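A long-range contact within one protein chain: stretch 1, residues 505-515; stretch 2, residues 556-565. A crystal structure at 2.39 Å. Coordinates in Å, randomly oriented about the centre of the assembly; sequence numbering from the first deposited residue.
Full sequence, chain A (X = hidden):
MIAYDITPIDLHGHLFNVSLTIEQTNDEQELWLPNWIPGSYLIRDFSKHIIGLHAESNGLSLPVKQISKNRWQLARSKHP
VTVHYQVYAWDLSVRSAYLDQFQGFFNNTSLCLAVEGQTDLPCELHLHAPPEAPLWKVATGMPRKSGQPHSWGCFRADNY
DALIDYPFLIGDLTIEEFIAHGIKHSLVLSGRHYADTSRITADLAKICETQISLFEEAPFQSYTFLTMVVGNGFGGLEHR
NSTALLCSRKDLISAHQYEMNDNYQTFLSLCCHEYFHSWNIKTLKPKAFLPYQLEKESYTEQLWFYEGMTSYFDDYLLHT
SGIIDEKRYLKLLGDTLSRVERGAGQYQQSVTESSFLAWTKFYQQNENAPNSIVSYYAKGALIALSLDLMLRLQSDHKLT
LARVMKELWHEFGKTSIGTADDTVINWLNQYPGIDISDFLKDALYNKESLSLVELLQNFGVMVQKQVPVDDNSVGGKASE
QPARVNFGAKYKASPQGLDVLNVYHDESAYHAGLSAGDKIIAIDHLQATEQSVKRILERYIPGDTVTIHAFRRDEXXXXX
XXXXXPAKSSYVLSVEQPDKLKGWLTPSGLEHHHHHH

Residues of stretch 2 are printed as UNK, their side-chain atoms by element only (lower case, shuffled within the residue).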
ATOM      1  N   HIS A 505       1.822  -2.318 -25.910  1.00 39.58           N
ATOM      2  CA  HIS A 505       1.804  -1.572 -27.155  1.00 43.62           C
ATOM      3  C   HIS A 505       2.939  -1.912 -28.119  1.00 43.35           C
ATOM      4  O   HIS A 505       4.084  -2.077 -27.713  1.00 40.97           O
ATOM      5  CB  HIS A 505       1.844  -0.081 -26.850  1.00 44.17           C
ATOM      6  CG  HIS A 505       1.645   0.779 -28.054  1.00 48.86           C
ATOM      7  ND1 HIS A 505       0.443   0.848 -28.720  1.00 55.49           N
ATOM      8  CD2 HIS A 505       2.498   1.592 -28.720  1.00 54.42           C
ATOM      9  CE1 HIS A 505       0.562   1.671 -29.749  1.00 58.80           C
ATOM     10  NE2 HIS A 505       1.799   2.133 -29.771  1.00 58.31           N
ATOM     11  N   ASP A 506       2.596  -2.012 -29.399  1.00 45.73           N
ATOM     12  CA  ASP A 506       3.553  -2.287 -30.469  1.00 53.49           C
ATOM     13  C   ASP A 506       4.300  -3.621 -30.430  1.00 52.97           C
ATOM     14  O   ASP A 506       5.271  -3.802 -31.157  1.00 57.03           O
ATOM     15  CB  ASP A 506       4.565  -1.137 -30.556  1.00 56.95           C
ATOM     16  CG  ASP A 506       5.203  -1.027 -31.926  1.00 60.32           C
ATOM     17  OD1 ASP A 506       4.457  -1.042 -32.923  1.00 65.01           O
ATOM     18  OD2 ASP A 506       6.444  -0.918 -32.008  1.00 58.80           O
ATOM     19  N   GLU A 507       3.862  -4.559 -29.599  1.00 47.70           N
ATOM     20  CA  GLU A 507       4.535  -5.854 -29.546  1.00 43.92           C
ATOM     21  C   GLU A 507       3.743  -6.966 -30.265  1.00 44.68           C
ATOM     22  O   GLU A 507       2.718  -6.690 -30.892  1.00 43.15           O
ATOM     23  CB  GLU A 507       4.869  -6.203 -28.090  1.00 44.37           C
ATOM     24  CG  GLU A 507       5.952  -5.269 -27.534  1.00 45.31           C
ATOM     25  CD  GLU A 507       6.450  -5.648 -26.150  1.00 52.15           C
ATOM     26  OE1 GLU A 507       6.377  -6.839 -25.787  1.00 52.25           O
ATOM     27  OE2 GLU A 507       6.939  -4.750 -25.430  1.00 55.76           O
ATOM     28  N   SER A 508       4.215  -8.208 -30.183  1.00 41.24           N
ATOM     29  CA  SER A 508       3.573  -9.332 -30.887  1.00 40.99           C
ATOM     30  C   SER A 508       2.048  -9.476 -30.792  1.00 40.69           C
ATOM     31  O   SER A 508       1.358  -9.457 -31.809  1.00 41.20           O
ATOM     32  CB  SER A 508       4.239 -10.645 -30.476  1.00 41.69           C
ATOM     33  OG  SER A 508       5.621 -10.609 -30.793  1.00 43.81           O
ATOM     34  N   ALA A 509       1.529  -9.635 -29.581  1.00 31.26           N
ATOM     35  CA  ALA A 509       0.094  -9.779 -29.382  1.00 34.16           C
ATOM     36  C   ALA A 509      -0.640  -8.588 -29.985  1.00 36.84           C
ATOM     37  O   ALA A 509      -1.675  -8.725 -30.647  1.00 35.76           O
ATOM     38  CB  ALA A 509      -0.211  -9.875 -27.899  1.00 31.25           C
ATOM     39  N   TYR A 510      -0.086  -7.411 -29.753  1.00 33.79           N
ATOM     40  CA  TYR A 510      -0.669  -6.183 -30.244  1.00 34.97           C
ATOM     41  C   TYR A 510      -0.892  -6.173 -31.753  1.00 43.03           C
ATOM     42  O   TYR A 510      -1.958  -5.780 -32.234  1.00 38.29           O
ATOM     43  CB  TYR A 510       0.230  -5.026 -29.828  1.00 39.60           C
ATOM     44  CG  TYR A 510      -0.092  -3.731 -30.503  1.00 43.05           C
ATOM     45  CD1 TYR A 510       0.524  -3.374 -31.698  1.00 43.43           C
ATOM     46  CD2 TYR A 510      -1.014  -2.852 -29.947  1.00 37.68           C
ATOM     47  CE1 TYR A 510       0.232  -2.168 -32.319  1.00 42.76           C
ATOM     48  CE2 TYR A 510      -1.316  -1.649 -30.558  1.00 41.16           C
ATOM     49  CZ  TYR A 510      -0.687  -1.309 -31.744  1.00 49.29           C
ATOM     50  OH  TYR A 510      -0.950  -0.098 -32.341  1.00 49.63           O
ATOM     51  N   HIS A 511       0.109  -6.609 -32.506  1.00 36.32           N
ATOM     52  CA  HIS A 511      -0.005  -6.612 -33.961  1.00 39.48           C
ATOM     53  C   HIS A 511      -0.951  -7.653 -34.505  1.00 43.23           C
ATOM     54  O   HIS A 511      -1.501  -7.491 -35.593  1.00 45.04           O
ATOM     55  CB  HIS A 511       1.372  -6.782 -34.583  1.00 38.84           C
ATOM     56  CG  HIS A 511       2.193  -5.538 -34.521  1.00 45.99           C
ATOM     57  ND1 HIS A 511       1.924  -4.437 -35.305  1.00 47.89           N
ATOM     58  CD2 HIS A 511       3.215  -5.184 -33.707  1.00 50.45           C
ATOM     59  CE1 HIS A 511       2.746  -3.457 -34.975  1.00 48.88           C
ATOM     60  NE2 HIS A 511       3.539  -3.885 -34.007  1.00 49.64           N
ATOM     61  N   ALA A 512      -1.144  -8.721 -33.740  1.00 39.96           N
ATOM     62  CA  ALA A 512      -2.030  -9.790 -34.152  1.00 40.53           C
ATOM     63  C   ALA A 512      -3.485  -9.406 -33.898  1.00 39.91           C
ATOM     64  O   ALA A 512      -4.396  -9.984 -34.478  1.00 40.03           O
ATOM     65  CB  ALA A 512      -1.672 -11.063 -33.399  1.00 35.26           C
ATOM     66  N   GLY A 513      -3.695  -8.419 -33.030  1.00 39.03           N
ATOM     67  CA  GLY A 513      -5.042  -7.982 -32.726  1.00 35.97           C
ATOM     68  C   GLY A 513      -5.641  -8.618 -31.485  1.00 37.71           C
ATOM     69  O   GLY A 513      -6.858  -8.715 -31.376  1.00 35.50           O
ATOM     70  N   LEU A 514      -4.801  -9.077 -30.564  1.00 36.31           N
ATOM     71  CA  LEU A 514      -5.289  -9.673 -29.321  1.00 38.64           C
ATOM     72  C   LEU A 514      -5.489  -8.548 -28.313  1.00 36.25           C
ATOM     73  O   LEU A 514      -4.799  -7.529 -28.368  1.00 40.50           O
ATOM     74  CB  LEU A 514      -4.269 -10.674 -28.763  1.00 42.63           C
ATOM     75  CG  LEU A 514      -4.149 -12.021 -29.470  1.00 37.76           C
ATOM     76  CD1 LEU A 514      -2.853 -12.696 -29.051  1.00 29.74           C
ATOM     77  CD2 LEU A 514      -5.361 -12.879 -29.132  1.00 28.87           C
ATOM     78  N   SER A 515      -6.408  -8.738 -27.376  1.00 40.46           N
ATOM     79  CA  SER A 515      -6.674  -7.711 -26.383  1.00 42.62           C
ATOM     80  C   SER A 515      -6.890  -8.294 -25.011  1.00 46.95           C
ATOM     81  O   SER A 515      -7.236  -9.470 -24.874  1.00 48.77           O
ATOM     82  CB  SER A 515      -7.919  -6.909 -26.771  1.00 45.80           C
ATOM     83  OG  SER A 515      -7.757  -6.287 -28.032  1.00 53.55           O
ATOM     84  N   UNK A 556     -15.102 -16.328 -31.625  1.00 42.43           N
ATOM     85  CA  UNK A 556     -13.808 -16.953 -31.874  1.00 32.02           C
ATOM     86  C   UNK A 556     -13.081 -16.197 -32.974  1.00 34.77           C
ATOM     87  O   UNK A 556     -13.599 -16.026 -34.074  1.00 34.66           O
ATOM     88  c   UNK A 556     -13.959 -18.418 -32.315  1.00 36.38           C
ATOM     89  c   UNK A 556     -12.745 -20.453 -33.162  1.00 32.55           C
ATOM     90  c   UNK A 556     -12.587 -19.101 -32.492  1.00 34.27           C
ATOM     91  c   UNK A 556     -11.924 -19.270 -31.130  1.00 33.15           C
ATOM     92  N   UNK A 557     -11.881 -15.735 -32.666  1.00 36.71           N
ATOM     93  CA  UNK A 557     -11.084 -15.008 -33.636  1.00 33.53           C
ATOM     94  C   UNK A 557      -9.980 -15.914 -34.161  1.00 37.06           C
ATOM     95  O   UNK A 557      -9.403 -16.701 -33.411  1.00 30.07           O
ATOM     96  c   UNK A 557     -11.404 -12.762 -32.413  1.00 33.42           C
ATOM     97 se   UNK A 557     -10.443 -11.276 -31.586  1.00 54.13          SE
ATOM     98  c   UNK A 557      -9.560 -12.249 -30.169  1.00 44.39           C
ATOM     99  c   UNK A 557     -10.437 -13.772 -32.996  1.00 34.13           C
ATOM    100  N   UNK A 558      -9.703 -15.802 -35.454  1.00 36.69           N
ATOM    101  CA  UNK A 558      -8.635 -16.564 -36.084  1.00 38.73           C
ATOM    102  C   UNK A 558      -7.653 -15.474 -36.483  1.00 46.02           C
ATOM    103  O   UNK A 558      -7.871 -14.754 -37.456  1.00 46.20           O
ATOM    104  o   UNK A 558     -10.161 -18.226 -36.945  1.00 40.62           O
ATOM    105  c   UNK A 558      -8.008 -18.083 -37.990  1.00 35.52           C
ATOM    106  c   UNK A 558      -9.134 -17.310 -37.331  1.00 40.12           C
ATOM    107  N   UNK A 559      -6.579 -15.350 -35.711  1.00 38.64           N
ATOM    108  CA  UNK A 559      -5.582 -14.317 -35.943  1.00 39.11           C
ATOM    109  C   UNK A 559      -4.229 -14.842 -36.408  1.00 42.20           C
ATOM    110  O   UNK A 559      -3.877 -16.004 -36.192  1.00 42.50           O
ATOM    111  c   UNK A 559      -6.303 -12.391 -32.605  1.00 36.46           C
ATOM    112  c   UNK A 559      -5.378 -13.519 -34.651  1.00 37.53           C
ATOM    113  c   UNK A 559      -7.262 -11.913 -34.854  1.00 34.82           C
ATOM    114  c   UNK A 559      -6.640 -12.973 -33.969  1.00 39.62           C
ATOM    115  N   UNK A 560      -3.471 -13.965 -37.055  1.00 40.64           N
ATOM    116  CA  UNK A 560      -2.134 -14.301 -37.513  1.00 44.51           C
ATOM    117  C   UNK A 560      -1.157 -13.510 -36.642  1.00 44.68           C
ATOM    118  O   UNK A 560      -1.306 -12.300 -36.460  1.00 42.01           O
ATOM    119  c   UNK A 560      -0.268 -13.746 -40.918  1.00 75.69           C
ATOM    120  c   UNK A 560      -1.942 -13.934 -38.991  1.00 48.05           C
ATOM    121  o   UNK A 560      -0.587 -14.694 -41.669  1.00 76.77           O
ATOM    122  c   UNK A 560      -0.472 -13.906 -39.414  1.00 64.51           C
ATOM    123  o   UNK A 560       0.216 -12.674 -41.345  1.00 72.29           O
ATOM    124  N   UNK A 561      -0.169 -14.198 -36.088  1.00 38.00           N
ATOM    125  CA  UNK A 561       0.814 -13.532 -35.247  1.00 40.29           C
ATOM    126  C   UNK A 561       2.254 -13.828 -35.674  1.00 44.85           C
ATOM    127  O   UNK A 561       2.620 -14.974 -35.967  1.00 42.94           O
ATOM    128  c   UNK A 561       0.594 -13.936 -33.779  1.00 39.97           C
ATOM    129  c   UNK A 561       0.862 -13.461 -31.359  1.00 35.67           C
ATOM    130  c   UNK A 561       2.856 -14.179 -32.703  1.00 38.66           C
ATOM    131  c   UNK A 561       1.544 -13.388 -32.712  1.00 37.96           C
ATOM    132  N   UNK A 562       3.068 -12.783 -35.725  1.00 43.76           N
ATOM    133  CA  UNK A 562       4.466 -12.945 -36.091  1.00 43.86           C
ATOM    134  C   UNK A 562       5.295 -12.565 -34.879  1.00 48.06           C
ATOM    135  O   UNK A 562       5.235 -11.431 -34.412  1.00 47.39           O
ATOM    136  c   UNK A 562       4.856 -12.054 -37.283  1.00 48.09           C
ATOM    137  c   UNK A 562       6.317 -12.301 -37.664  1.00 45.67           C
ATOM    138  o   UNK A 562       4.022 -12.370 -38.406  1.00 54.40           O
ATOM    139  N   UNK A 563       6.057 -13.526 -34.369  1.00 43.43           N
ATOM    140  CA  UNK A 563       6.881 -13.305 -33.186  1.00 45.23           C
ATOM    141  C   UNK A 563       7.944 -12.256 -33.426  1.00 46.03           C
ATOM    142  O   UNK A 563       8.770 -12.400 -34.325  1.00 44.74           O
ATOM    143  c   UNK A 563       7.555 -14.607 -32.753  1.00 42.40           C
ATOM    144  c   UNK A 563       3.902 -16.625 -29.378  1.00 43.64           C
ATOM    145  c   UNK A 563       6.321 -16.789 -33.238  1.00 37.90           C
ATOM    146  c   UNK A 563       6.590 -15.701 -32.460  1.00 40.87           C
ATOM    147  n   UNK A 563       5.368 -17.576 -32.634  1.00 39.84           N
ATOM    148  c   UNK A 563       5.561 -15.025 -30.158  1.00 38.32           C
ATOM    149  c   UNK A 563       4.636 -15.437 -29.207  1.00 41.19           C
ATOM    150  c   UNK A 563       5.001 -17.001 -31.446  1.00 38.03           C
ATOM    151  c   UNK A 563       4.068 -17.417 -30.489  1.00 43.90           C
ATOM    152  c   UNK A 563       5.750 -15.812 -31.303  1.00 40.52           C
ATOM    153  N   UNK A 564       7.922 -11.205 -32.616  1.00 46.22           N
ATOM    154  CA  UNK A 564       8.904 -10.136 -32.735  1.00 51.72           C
ATOM    155  C   UNK A 564      10.139 -10.496 -31.932  1.00 58.90           C
ATOM    156  O   UNK A 564      10.181 -11.525 -31.257  1.00 59.54           O
ATOM    157  c   UNK A 564       7.287  -8.133 -32.987  1.00 52.74           C
ATOM    158  c   UNK A 564       6.823  -6.838 -32.325  1.00 58.83           C
ATOM    159  c   UNK A 564       8.360  -8.816 -32.177  1.00 47.81           C
ATOM    160  o   UNK A 564       7.233  -6.513 -31.206  1.00 59.79           O
ATOM    161  n   UNK A 564       5.961  -6.100 -33.011  1.00 56.95           N
ATOM    162  N   UNK A 565      11.147  -9.637 -32.019  1.00 62.71           N
ATOM    163  CA  UNK A 565      12.368  -9.815 -31.253  1.00 62.02           C
ATOM    164  C   UNK A 565      11.904  -9.357 -29.869  1.00 59.45           C
ATOM    165  O   UNK A 565      11.656  -8.170 -29.652  1.00 55.34           O
ATOM    166  o   UNK A 565      15.605 -11.242 -30.468  1.00 80.51           O
ATOM    167  o   UNK A 565      15.627 -10.789 -32.622  1.00 80.92           O
ATOM    168  c   UNK A 565      15.393 -10.474 -31.433  1.00 80.67           C
ATOM    169  c   UNK A 565      13.462  -8.890 -31.789  1.00 65.82           C
ATOM    170  c   UNK A 565      14.821  -9.097 -31.151  1.00 74.32           C
TER
HETATM  171  O   HOH W   1       2.190 -10.125 -34.662  1.00 47.86           O
HETATM  172  O   HOH W   2      -4.115 -10.731 -37.029  1.00 50.51           O

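Position 556 has four side-chain carbons, forked at the second. It lies out of reach of stretch 1. The fork at the second carbon marks Leu-556.

Position 557 carries an unbranched chain of two carbons, a selenium and a terminal carbon. Its CB points toward stretch 1. The selenium settles it as selenomethionine, Met-557. Its CE lies 4.4 Å from Leu-514 CD2, and its SE lies 4.4 Å from Gly-513 O.

Position 558 has one carbon bearing an oxygen and a carbon. It touches nothing on stretch 1. This is Thr-558.

Position 559 again has four carbons forked at the second, now packed against Ala-512, Gly-513 and Leu-514. It is Leu-559. Its CD1 sits 3.6 Å from Leu-514 CD2, and its CD2 lies 3.5 Å from Ala-512 O.

Position 560 has three carbons, the third carrying two oxygens. The end of the chain leads away from stretch 1. A carboxylate at that length means Glu-560. Its backbone makes the contact: Glu-560 O is 3.3 Å from Ala-512 CB and receives a CA-H...O contact from Ala-512 CA at 3.5 Å. Water 2 donates to Ala-512 O and accepts from Glu-560 N.

Position 561 has four carbons, forked at the second, beside Ser-508, Ala-509, Ala-512 and Leu-514. It is Leu-561. Its CB lies 3.7 Å from Ala-512 CB, and its CD1 lies 4.4 Å from Leu-514 CD1.

Position 562 has one carbon with an oxygen and a carbon attached. The side chain makes no close approach to stretch 1. It is Thr-562. Water 1 accepts from Thr-562 N and donates to Ser-508 O.

Position 563 has one carbon leading to fused five- and six-membered rings with one nitrogen. CB points away from stretch 1. The indole identifies Trp-563.

Position 564 has three carbons, the third bearing one oxygen and one nitrogen, and it reaches Asp-506 and His-511. This amide is Gln-564. Its NE2 donates to Asp-506 O at 3.0 Å. Its backbone N donates to Ser-508 OG, also at 3.0 Å.

Position 565 has three carbons, the third carrying two oxygens. Its CB points away from stretch 1, and the side chain makes no contact with it. It is Glu-565.

The helix of stretch 1 lies beside the strand, running at 143° to it. The helix end comes close to the strand where Ala-512 faces Leu-561, their CA atoms 4.8 Å apart. Leu-514 extends the apolar packing to Met-557, Leu-559 and Leu-561. Two waters bridge backbone atoms of helix and strand. At the other end, Gln-564 supplies both direct hydrogen bonds, tying down the start of the helix and the loop before it.

Stretch 2, residues 556-565: LMTLELTWQE
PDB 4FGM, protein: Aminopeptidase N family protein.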